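PDB 1W55: bifunctional enzyme IspD/IspF from Campylobacter jejuni, which makes 4-diphosphocytidyl-2-C-methyl-D-erythritol from CTP and methylerythritol phosphate, and cyclises its 2-phosphate to methylerythritol 2,4-cyclodiphosphate with release of CMP, in isoprenoid precursor synthesis. Local coordinates for residues K81-S95 against T147-D161. Numbering follows the deposited sequence.
Sequences KKALELIDSEFVMVS and TPQISKTKLLKKALD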
# COMPACT_ATOMS: atom_id res chain seq x y z
N LYS A 81 22.18 39.52 0.43
CA LYS A 81 23.08 40.54 -0.09
C LYS A 81 24.53 40.07 -0.08
O LYS A 81 25.27 40.26 -1.06
CB LYS A 81 22.92 41.85 0.70
CG LYS A 81 23.99 42.91 0.43
CD LYS A 81 23.71 44.19 1.21
CE LYS A 81 24.46 45.38 0.60
NZ LYS A 81 23.88 46.67 1.08
N LYS A 82 24.94 39.44 1.02
CA LYS A 82 26.30 38.91 1.13
C LYS A 82 26.54 37.80 0.11
O LYS A 82 27.59 37.77 -0.54
CB LYS A 82 26.59 38.41 2.54
CG LYS A 82 26.59 39.50 3.61
CD LYS A 82 26.60 38.90 5.01
CE LYS A 82 27.95 38.25 5.33
NZ LYS A 82 28.00 37.70 6.72
N ALA A 83 25.58 36.90 -0.04
CA ALA A 83 25.73 35.79 -0.99
C ALA A 83 25.75 36.26 -2.44
O ALA A 83 26.42 35.65 -3.28
CB ALA A 83 24.63 34.75 -0.78
N LEU A 84 25.02 37.33 -2.74
CA LEU A 84 25.01 37.90 -4.10
C LEU A 84 26.39 38.38 -4.59
O LEU A 84 26.66 38.33 -5.79
CB LEU A 84 23.98 39.02 -4.23
CG LEU A 84 22.51 38.61 -4.33
CD1 LEU A 84 21.61 39.78 -4.00
CD2 LEU A 84 22.18 38.05 -5.71
N GLU A 85 27.25 38.81 -3.67
CA GLU A 85 28.60 39.25 -4.04
C GLU A 85 29.43 38.10 -4.63
O GLU A 85 30.50 38.32 -5.21
CB GLU A 85 29.32 39.91 -2.86
CG GLU A 85 28.77 41.29 -2.51
CD GLU A 85 28.79 42.27 -3.69
OE1 GLU A 85 29.88 42.80 -4.02
OE2 GLU A 85 27.72 42.50 -4.30
N LEU A 86 28.91 36.87 -4.49
CA LEU A 86 29.54 35.69 -5.06
C LEU A 86 29.03 35.38 -6.48
O LEU A 86 29.60 34.54 -7.19
CB LEU A 86 29.33 34.49 -4.12
CG LEU A 86 30.45 33.97 -3.20
CD1 LEU A 86 31.46 35.04 -2.75
CD2 LEU A 86 29.89 33.20 -1.99
N ILE A 87 27.97 36.06 -6.90
CA ILE A 87 27.30 35.76 -8.16
C ILE A 87 27.68 36.74 -9.26
O ILE A 87 27.65 37.95 -9.05
CB ILE A 87 25.75 35.76 -7.97
CG1 ILE A 87 25.34 34.90 -6.76
CG2 ILE A 87 25.02 35.34 -9.26
CD1 ILE A 87 25.76 33.44 -6.83
N ASP A 88 28.03 36.21 -10.43
CA ASP A 88 28.30 37.06 -11.59
C ASP A 88 27.52 36.67 -12.85
O ASP A 88 27.75 37.23 -13.92
CB ASP A 88 29.82 37.19 -11.87
CG ASP A 88 30.48 35.85 -12.17
OD1 ASP A 88 29.85 34.96 -12.79
OD2 ASP A 88 31.66 35.60 -11.83
N SER A 89 26.60 35.72 -12.72
CA SER A 89 25.71 35.34 -13.81
C SER A 89 24.56 36.35 -13.91
O SER A 89 24.23 37.00 -12.91
CB SER A 89 25.17 33.91 -13.62
OG SER A 89 24.30 33.80 -12.50
N GLU A 90 23.98 36.47 -15.10
CA GLU A 90 22.87 37.40 -15.34
C GLU A 90 21.67 37.16 -14.42
O GLU A 90 21.02 38.12 -13.97
CB GLU A 90 22.41 37.33 -16.81
CG GLU A 90 21.58 38.54 -17.24
CD GLU A 90 20.98 38.43 -18.64
OE1 GLU A 90 21.39 37.54 -19.42
OE2 GLU A 90 20.08 39.24 -18.97
N PHE A 91 21.35 35.89 -14.19
CA PHE A 91 20.20 35.53 -13.38
C PHE A 91 20.61 34.80 -12.12
O PHE A 91 21.66 34.14 -12.07
CB PHE A 91 19.22 34.69 -14.18
CG PHE A 91 18.67 35.39 -15.38
CD1 PHE A 91 19.24 35.19 -16.64
CD2 PHE A 91 17.59 36.27 -15.26
CE1 PHE A 91 18.74 35.86 -17.77
CE2 PHE A 91 17.09 36.94 -16.37
CZ PHE A 91 17.66 36.74 -17.63
N VAL A 92 19.77 34.94 -11.09
CA VAL A 92 19.96 34.20 -9.86
C VAL A 92 18.62 33.67 -9.35
O VAL A 92 17.64 34.41 -9.24
CB VAL A 92 20.70 35.04 -8.77
CG1 VAL A 92 19.90 36.27 -8.36
CG2 VAL A 92 21.04 34.17 -7.55
N MET A 93 18.59 32.37 -9.08
CA MET A 93 17.47 31.78 -8.36
C MET A 93 17.76 31.82 -6.86
O MET A 93 18.86 31.45 -6.41
CB MET A 93 17.22 30.34 -8.82
CG MET A 93 16.02 29.69 -8.14
SD MET A 93 15.54 28.17 -8.95
CE MET A 93 14.40 28.84 -10.14
N VAL A 94 16.78 32.27 -6.09
CA VAL A 94 16.91 32.37 -4.65
C VAL A 94 15.78 31.59 -3.99
O VAL A 94 14.63 31.68 -4.43
CB VAL A 94 16.87 33.84 -4.18
CG1 VAL A 94 17.07 33.92 -2.65
CG2 VAL A 94 17.92 34.68 -4.90
N SER A 95 16.09 30.84 -2.95
CA SER A 95 15.09 30.01 -2.29
C SER A 95 15.35 29.81 -0.80
O SER A 95 16.50 29.67 -0.38
CB SER A 95 14.99 28.65 -3.00
OG SER A 95 13.73 28.03 -2.76
N THR A 147 8.66 30.92 -2.93
CA THR A 147 10.03 30.87 -3.40
C THR A 147 10.06 29.47 -4.09
O THR A 147 9.20 28.64 -3.74
CB THR A 147 10.89 31.00 -2.10
OG1 THR A 147 11.52 32.28 -2.02
CG2 THR A 147 11.96 30.01 -1.99
N PRO A 148 10.95 29.15 -5.05
CA PRO A 148 12.04 29.99 -5.56
C PRO A 148 11.62 31.23 -6.33
O PRO A 148 10.51 31.30 -6.87
CB PRO A 148 12.81 29.06 -6.52
CG PRO A 148 12.27 27.66 -6.28
CD PRO A 148 10.89 27.84 -5.73
N GLN A 149 12.50 32.22 -6.36
CA GLN A 149 12.25 33.46 -7.09
C GLN A 149 13.47 33.69 -7.97
O GLN A 149 14.60 33.49 -7.53
CB GLN A 149 12.05 34.63 -6.11
CG GLN A 149 10.85 34.48 -5.18
CD GLN A 149 10.62 35.67 -4.25
OE1 GLN A 149 11.54 36.12 -3.56
NE2 GLN A 149 9.38 36.16 -4.20
N ILE A 150 13.25 34.06 -9.23
CA ILE A 150 14.35 34.36 -10.14
C ILE A 150 14.40 35.85 -10.40
O ILE A 150 13.38 36.48 -10.72
CB ILE A 150 14.21 33.60 -11.48
CG1 ILE A 150 14.05 32.10 -11.27
CG2 ILE A 150 15.43 33.84 -12.37
CD1 ILE A 150 13.55 31.36 -12.51
N SER A 151 15.60 36.42 -10.29
CA SER A 151 15.80 37.84 -10.49
C SER A 151 17.00 38.07 -11.37
O SER A 151 17.90 37.22 -11.46
CB SER A 151 16.02 38.55 -9.14
OG SER A 151 14.91 38.38 -8.29
N LYS A 152 17.03 39.23 -12.02
CA LYS A 152 18.25 39.71 -12.66
C LYS A 152 19.17 40.10 -11.52
O LYS A 152 18.81 40.89 -10.65
CB LYS A 152 17.98 40.91 -13.58
CG LYS A 152 16.97 40.63 -14.71
CD LYS A 152 17.58 40.89 -16.10
CE LYS A 152 16.51 40.92 -17.20
NZ LYS A 152 15.31 41.76 -16.84
N THR A 153 20.36 39.50 -11.54
CA THR A 153 21.34 39.64 -10.49
C THR A 153 21.68 41.10 -10.18
O THR A 153 21.67 41.51 -9.01
CB THR A 153 22.60 38.87 -10.88
OG1 THR A 153 22.23 37.51 -11.15
CG2 THR A 153 23.56 38.76 -9.71
N LYS A 154 21.96 41.87 -11.23
CA LYS A 154 22.37 43.26 -11.06
C LYS A 154 21.29 44.09 -10.36
O LYS A 154 21.60 44.90 -9.49
CB LYS A 154 22.78 43.89 -12.41
CG LYS A 154 23.99 43.20 -13.07
CD LYS A 154 24.37 43.86 -14.39
CE LYS A 154 23.91 43.03 -15.60
NZ LYS A 154 25.06 42.43 -16.35
N LEU A 155 20.03 43.85 -10.72
CA LEU A 155 18.91 44.57 -10.13
C LEU A 155 18.66 44.22 -8.66
O LEU A 155 18.32 45.10 -7.86
CB LEU A 155 17.62 44.35 -10.93
CG LEU A 155 17.54 45.09 -12.28
CD1 LEU A 155 16.22 44.82 -12.95
CD2 LEU A 155 17.78 46.61 -12.14
N LEU A 156 18.82 42.94 -8.32
CA LEU A 156 18.61 42.47 -6.96
C LEU A 156 19.71 43.00 -6.05
O LEU A 156 19.44 43.41 -4.92
CB LEU A 156 18.51 40.93 -6.90
CG LEU A 156 18.13 40.28 -5.56
CD1 LEU A 156 16.81 40.83 -5.05
CD2 LEU A 156 18.09 38.74 -5.65
N LYS A 157 20.94 43.02 -6.56
CA LYS A 157 22.05 43.68 -5.88
C LYS A 157 21.72 45.14 -5.57
O LYS A 157 21.83 45.57 -4.41
CB LYS A 157 23.34 43.59 -6.70
CG LYS A 157 23.96 42.20 -6.73
CD LYS A 157 25.39 42.23 -7.20
CE LYS A 157 25.82 40.87 -7.72
NZ LYS A 157 27.28 40.79 -8.01
N LYS A 158 21.29 45.88 -6.59
CA LYS A 158 20.92 47.28 -6.42
C LYS A 158 19.75 47.43 -5.45
O LYS A 158 19.75 48.32 -4.60
CB LYS A 158 20.56 47.93 -7.76
CG LYS A 158 21.42 49.14 -8.12
CD LYS A 158 21.17 49.60 -9.56
CE LYS A 158 22.41 49.41 -10.44
NZ LYS A 158 22.09 48.70 -11.71
N ALA A 159 18.76 46.54 -5.58
CA ALA A 159 17.59 46.54 -4.71
C ALA A 159 17.93 46.46 -3.22
O ALA A 159 17.16 46.95 -2.40
CB ALA A 159 16.64 45.40 -5.10
N LEU A 160 19.08 45.85 -2.88
CA LEU A 160 19.46 45.61 -1.48
C LEU A 160 20.57 46.54 -1.01
O LEU A 160 21.18 46.30 0.03
CB LEU A 160 19.86 44.14 -1.25
CG LEU A 160 18.82 43.07 -1.58
CD1 LEU A 160 19.41 41.66 -1.48
CD2 LEU A 160 17.60 43.22 -0.67
N ASP A 161 20.80 47.59 -1.78
CA ASP A 161 21.83 48.58 -1.47
C ASP A 161 21.72 49.18 -0.06
O ASP A 161 22.72 49.29 0.63
CB ASP A 161 21.85 49.69 -2.53
CG ASP A 161 22.92 50.74 -2.25
OD1 ASP A 161 24.06 50.36 -1.88
OD2 ASP A 161 22.70 51.97 -2.38
O HOH W 1 25.53 48.57 -0.70
O HOH W 2 22.02 40.66 -13.90
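A chi1 of -55° sets T153 OG1 beside its own backbone N, on the side facing the 81-95 chain; OG1 donates to S89 O at 2.7 Å, and the adjacent N-H donates to E90 O at 2.9 Å in a nearly straight bond. K157, stretched out along its length, carries NZ to I87 O, 3.0 Å away and nearly in line with the carbonyl. Helix 153-159 thus holds the loop that leads into strand 91-95 of the GT-A-type, Rossmann-like cytidylyltransferase domain. That strand pairs antiparallel with 149-152 in the mixed sheet, through reciprocal backbone bonds of V92 with S151 and V94 with Q149. Beta-branched V92 and V94 suit the strand and turn their side chains to the sheet face where the helices pack. There L156 CD2 lies against both V92 CG1 and V94 CG2, and L84 CD1 crosses to L156 CG at 3.8 Å; branched leucines fill this helix-to-sheet layer, with L160 and I7 beside L84. The opposite face carries M93, whose flexible thioether bends at chi3 (-89°) to bring CE against I150 CG1, while its CG runs alongside the ring of P148, which follows a cis peptide bond. From helix 76-84 the extended chain of K81 reaches the end of helix 153-159: NZ donates to L160 O at 2.9 Å, and a water links it to D161 OD1.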